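Local structure of putative O-GlcNAcase nagJ (Clostridium perfringens, 6PV5) at residues A[507-510]-A[511-515]; A[592-595]-A[596-600]. The protein is a family 84 glycoside hydrolase that probably acts as a hexosaminidase, removing N-acetylglucosamine-type sugars from glycoconjugates. One frame throughout, in Å; residues are numbered along the deposited sequence.

Both interactions belong to the helical region that follows the eight-stranded catalytic barrel, within a part of the chain related to the hyaluronidase post-catalytic domain. Interaction 1 lies on helix 501-515 and closes before interaction 2 opens on helix 583-601. Their centres are 23 Å apart and their nearest atoms about 12 Å, so the two do not touch. Helices 548-579 and 612-619 link them, since each packs against residues of both contacts. The two share the same i to i+4 backbone bonding but differ in their side chains: partly buried aromatic packing at 507-515, two largely surface-facing turns at 592-600, both away from the predicted catalytic acid.

Interaction 1 of 2, residues A[507-510]-A[511-515]; sequences IDSL and WEKWE
L510 and I507 both lean on the indole of W511, and these apolar contacts carry the side-chain part of the interaction. The L510 side chain runs beside that of W511, and its CD2 methyl sits over one face of the six-membered ring, 3.9 Å from the centroid and 17° off the normal: a CH-pi contact between sequence neighbours. It gets there because CG of L510 is anti to the backbone N (chi1 178°), which brings the branch round beside the carbonyl carbon and hence the start of W511. I507 comes instead to the pyrrole end of the indole, where its CG2 lies 3.6 Å from NE1 of W511 and packs against CD1. Along the helix the rings continue the row: CZ3 of W511 stands over one face of the W514 ring, while CD1 of W514 meets the W511 ring at its edge, in plane.

All this happens on helix 501-515 of the post-catalytic helical bundle, where I507 and L510 face helix 521-544, W514 faces helix 548-579, and K618, from helix 612-619, adds a cation-pi contact to W511.

The backbone bonds are those of an alpha-helix. W511 N donates to I507 O at 2.9 Å, and W514 N to L510 O at 2.8 Å. K513 N reaches S509 O at 3.2 Å, and the same oxygen takes a second, weak bond from E512 N.

S509 and K513 lie along one strip of the helix. The extended chain of K513 passes S509, with CE 3.8 Å from OG, on the way to a salt bridge between NZ and E523; S509 OG makes a weak hydrogen bond to that same carboxylate.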
loop_
_atom_site.group_PDB
_atom_site.type_symbol
_atom_site.label_atom_id
_atom_site.label_comp_id
_atom_site.label_asym_id
_atom_site.label_seq_id
_atom_site.Cartn_x
_atom_site.Cartn_y
_atom_site.Cartn_z
ATOM N N ILE A 507 -8.511 -17.349 24.628
ATOM C CA ILE A 507 -8.646 -18.786 24.419
ATOM C C ILE A 507 -7.500 -19.526 25.111
ATOM O O ILE A 507 -7.738 -20.472 25.856
ATOM C CB ILE A 507 -8.802 -19.108 22.919
ATOM C CG1 ILE A 507 -10.182 -18.665 22.435
ATOM C CG2 ILE A 507 -8.548 -20.586 22.619
ATOM C CD1 ILE A 507 -10.271 -18.368 20.953
ATOM N N ASP A 508 -6.257 -19.100 24.876
ATOM C CA ASP A 508 -5.093 -19.802 25.403
ATOM C C ASP A 508 -5.183 -19.870 26.930
ATOM O O ASP A 508 -4.811 -20.874 27.554
ATOM C CB ASP A 508 -3.805 -19.125 24.927
ATOM C CG ASP A 508 -3.539 -19.290 23.427
ATOM O OD1 ASP A 508 -4.168 -20.182 22.804
ATOM O OD2 ASP A 508 -2.690 -18.532 22.884
ATOM N N SER A 509 -5.666 -18.768 27.512
ATOM C CA SER A 509 -5.851 -18.612 28.948
ATOM C C SER A 509 -7.009 -19.495 29.423
ATOM O O SER A 509 -6.931 -20.115 30.482
ATOM C CB SER A 509 -6.031 -17.130 29.293
ATOM O OG SER A 509 -6.841 -16.932 30.440
ATOM N N LEU A 510 -8.074 -19.559 28.615
ATOM C CA LEU A 510 -9.232 -20.373 28.930
ATOM C C LEU A 510 -8.800 -21.833 29.073
ATOM O O LEU A 510 -9.181 -22.489 30.047
ATOM C CB LEU A 510 -10.289 -20.195 27.839
ATOM C CG LEU A 510 -11.570 -21.019 27.970
ATOM C CD1 LEU A 510 -12.729 -20.254 27.367
ATOM C CD2 LEU A 510 -11.445 -22.373 27.289
ATOM N N TRP A 511 -7.994 -22.327 28.124
ATOM C CA TRP A 511 -7.679 -23.747 28.103
ATOM C C TRP A 511 -6.865 -24.167 29.320
ATOM O O TRP A 511 -6.996 -25.306 29.765
ATOM C CB TRP A 511 -7.021 -24.207 26.799
ATOM C CG TRP A 511 -7.977 -24.292 25.647
ATOM C CD1 TRP A 511 -7.831 -23.713 24.415
ATOM C CD2 TRP A 511 -9.232 -24.997 25.615
ATOM N NE1 TRP A 511 -8.902 -24.019 23.617
ATOM C CE2 TRP A 511 -9.782 -24.796 24.327
ATOM C CE3 TRP A 511 -9.947 -25.779 26.540
ATOM C CZ2 TRP A 511 -11.011 -25.347 23.952
ATOM C CZ3 TRP A 511 -11.168 -26.309 26.176
ATOM C CH2 TRP A 511 -11.689 -26.097 24.892
ATOM N N GLU A 512 -6.018 -23.263 29.826
ATOM C CA GLU A 512 -5.206 -23.540 30.999
ATOM C C GLU A 512 -6.115 -23.676 32.221
ATOM O O GLU A 512 -5.962 -24.602 33.007
ATOM C CB GLU A 512 -4.194 -22.411 31.234
ATOM C CG GLU A 512 -3.024 -22.419 30.269
ATOM C CD GLU A 512 -1.846 -23.278 30.686
ATOM O OE1 GLU A 512 -1.350 -23.091 31.823
ATOM O OE2 GLU A 512 -1.413 -24.126 29.869
ATOM N N LYS A 513 -7.074 -22.753 32.363
ATOM C CA LYS A 513 -8.031 -22.772 33.462
ATOM C C LYS A 513 -8.941 -23.996 33.376
ATOM O O LYS A 513 -9.305 -24.584 34.393
ATOM C CB LYS A 513 -8.857 -21.486 33.462
ATOM C CG LYS A 513 -8.059 -20.255 33.859
ATOM C CD LYS A 513 -8.834 -18.959 33.790
ATOM C CE LYS A 513 -7.913 -17.766 33.965
ATOM N NZ LYS A 513 -8.674 -16.501 34.066
ATOM N N TRP A 514 -9.315 -24.358 32.148
ATOM C CA TRP A 514 -10.213 -25.470 31.912
ATOM C C TRP A 514 -9.537 -26.745 32.392
ATOM O O TRP A 514 -10.144 -27.500 33.129
ATOM C CB TRP A 514 -10.583 -25.547 30.432
ATOM C CG TRP A 514 -11.428 -26.725 30.056
ATOM C CD1 TRP A 514 -11.011 -27.916 29.534
ATOM C CD2 TRP A 514 -12.859 -26.801 30.146
ATOM N NE1 TRP A 514 -12.089 -28.720 29.281
ATOM C CE2 TRP A 514 -13.233 -28.073 29.666
ATOM C CE3 TRP A 514 -13.852 -25.916 30.582
ATOM C CZ2 TRP A 514 -14.566 -28.486 29.615
ATOM C CZ3 TRP A 514 -15.169 -26.314 30.513
ATOM C CH2 TRP A 514 -15.520 -27.586 30.042
ATOM N N GLU A 515 -8.271 -26.948 32.008
ATOM C CA GLU A 515 -7.551 -28.158 32.384
ATOM C C GLU A 515 -7.385 -28.257 33.904
ATOM O O GLU A 515 -7.194 -29.353 34.421
ATOM C CB GLU A 515 -6.206 -28.276 31.660
ATOM C CG GLU A 515 -6.325 -28.385 30.147
ATOM C CD GLU A 515 -6.952 -29.654 29.592
ATOM O OE1 GLU A 515 -7.052 -30.648 30.338
ATOM O OE2 GLU A 515 -7.333 -29.649 28.401
#

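Interaction 2 of 2, residues A[592-595]-A[596-600]; sequences EGIK and LLRNL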
loop_
_atom_site.group_PDB
_atom_site.type_symbol
_atom_site.label_atom_id
_atom_site.label_comp_id
_atom_site.label_asym_id
_atom_site.label_seq_id
_atom_site.Cartn_x
_atom_site.Cartn_y
_atom_site.Cartn_z
ATOM N N GLU A 592 -25.527 -30.105 17.341
ATOM C CA GLU A 592 -25.687 -28.879 16.579
ATOM C C GLU A 592 -24.321 -28.310 16.176
ATOM O O GLU A 592 -24.192 -27.737 15.102
ATOM C CB GLU A 592 -26.521 -27.864 17.364
ATOM C CG GLU A 592 -27.963 -28.303 17.565
ATOM C CD GLU A 592 -28.760 -27.597 18.656
ATOM O OE1 GLU A 592 -28.156 -27.117 19.640
ATOM O OE2 GLU A 592 -29.998 -27.535 18.525
ATOM N N GLY A 593 -23.312 -28.472 17.040
ATOM C CA GLY A 593 -21.979 -27.938 16.801
ATOM C C GLY A 593 -21.287 -28.653 15.647
ATOM O O GLY A 593 -20.622 -28.023 14.816
ATOM N N ILE A 594 -21.466 -29.981 15.593
ATOM C CA ILE A 594 -20.906 -30.759 14.500
ATOM C C ILE A 594 -21.542 -30.280 13.192
ATOM O O ILE A 594 -20.838 -30.120 12.200
ATOM C CB ILE A 594 -21.032 -32.284 14.734
ATOM C CG1 ILE A 594 -20.264 -32.769 15.969
ATOM C CG2 ILE A 594 -20.658 -33.084 13.490
ATOM C CD1 ILE A 594 -18.748 -32.712 15.850
ATOM N N LYS A 595 -22.848 -29.984 13.201
ATOM C CA LYS A 595 -23.513 -29.527 11.983
ATOM C C LYS A 595 -22.963 -28.174 11.531
ATOM O O LYS A 595 -22.746 -27.981 10.343
ATOM C CB LYS A 595 -25.041 -29.509 12.094
ATOM C CG LYS A 595 -25.708 -30.873 11.944
ATOM C CD LYS A 595 -27.147 -30.817 11.457
ATOM C CE LYS A 595 -28.158 -30.454 12.524
ATOM N NZ LYS A 595 -29.532 -30.434 11.964
ATOM N N LEU A 596 -22.734 -27.255 12.481
ATOM C CA LEU A 596 -22.156 -25.951 12.163
ATOM C C LEU A 596 -20.741 -26.097 11.607
ATOM O O LEU A 596 -20.391 -25.414 10.655
ATOM C CB LEU A 596 -22.208 -25.039 13.394
ATOM C CG LEU A 596 -23.623 -24.608 13.773
ATOM C CD1 LEU A 596 -23.633 -23.858 15.091
ATOM C CD2 LEU A 596 -24.252 -23.764 12.674
ATOM N N LEU A 597 -19.939 -26.986 12.198
ATOM C CA LEU A 597 -18.610 -27.266 11.677
ATOM C C LEU A 597 -18.683 -27.704 10.219
ATOM O O LEU A 597 -17.888 -27.239 9.398
ATOM C CB LEU A 597 -17.897 -28.320 12.530
ATOM C CG LEU A 597 -16.804 -27.776 13.449
ATOM C CD1 LEU A 597 -16.006 -28.914 14.065
ATOM C CD2 LEU A 597 -15.881 -26.822 12.699
ATOM N N ARG A 598 -19.653 -28.579 9.907
ATOM C CA ARG A 598 -19.857 -29.040 8.539
ATOM C C ARG A 598 -20.200 -27.869 7.624
ATOM O O ARG A 598 -19.649 -27.785 6.533
ATOM C CB ARG A 598 -20.924 -30.135 8.442
ATOM C CG ARG A 598 -20.452 -31.472 8.989
ATOM C CD ARG A 598 -21.287 -32.720 8.733
ATOM N NE ARG A 598 -20.756 -33.743 9.630
ATOM C CZ ARG A 598 -19.563 -34.331 9.513
ATOM N NH1 ARG A 598 -18.756 -34.033 8.506
ATOM N NH2 ARG A 598 -19.186 -35.230 10.407
ATOM N N ASN A 599 -21.103 -26.983 8.049
ATOM C CA ASN A 599 -21.431 -25.811 7.246
ATOM C C ASN A 599 -20.180 -24.975 6.923
ATOM O O ASN A 599 -20.067 -24.456 5.820
ATOM C CB ASN A 599 -22.505 -24.952 7.918
ATOM C CG ASN A 599 -23.792 -25.712 8.179
ATOM O OD1 ASN A 599 -23.957 -26.839 7.711
ATOM N ND2 ASN A 599 -24.715 -25.101 8.908
ATOM N N LEU A 600 -19.256 -24.825 7.888
ATOM C CA LEU A 600 -18.034 -24.029 7.748
ATOM C C LEU A 600 -17.101 -24.672 6.729
ATOM O O LEU A 600 -16.574 -24.000 5.854
ATOM C CB LEU A 600 -17.301 -23.946 9.098
ATOM C CG LEU A 600 -17.928 -22.976 10.087
ATOM C CD1 LEU A 600 -17.346 -23.133 11.491
ATOM C CD2 LEU A 600 -17.797 -21.553 9.573
#
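Helix 583-601 of the post-catalytic bundle supplies this contact, two successive turns of regular alpha-helix joined from i to i+4. Four closely similar backbone bonds span it: L596 N donates to E592 O, L597 N to G593 O, R598 N to I594 O and N599 N to K595 O. The distance is 2.9 Å from L597 N to G593 O, and the other three are about the same.

Among the side chains, I594 and R598 run alongside one another, pointing the same way. The CG2 branch of I594 is the part that touches, lying 3.9 Å from NE of R598 and almost as near NH2, in an oblique approach to the guanidinium. The arginine is extended from CG to NE, and with CG anti to the carbonyl carbon (chi1 -73°) its first methylenes pass over I594 O on the way.

L596 folds back toward the preceding turn, its CG 3.4 Å from E592 O. It also packs on K570 of helix 548-579, the lysine that forms a salt bridge with E592, while L597 meets I616 and R617 of helix 612-619. The end of N599 turns back over K595, but as modelled its OD1 stands 3.1 Å from K595 O, an unfavourable pairing of two acceptors that makes the orientation of the amide doubtful.

Between R598 and I594 the contact is van der Waals in nature: the methyl restrains the arginine chain by shape alone, while the backbone hydrogen bonds set the spacing of the two turns.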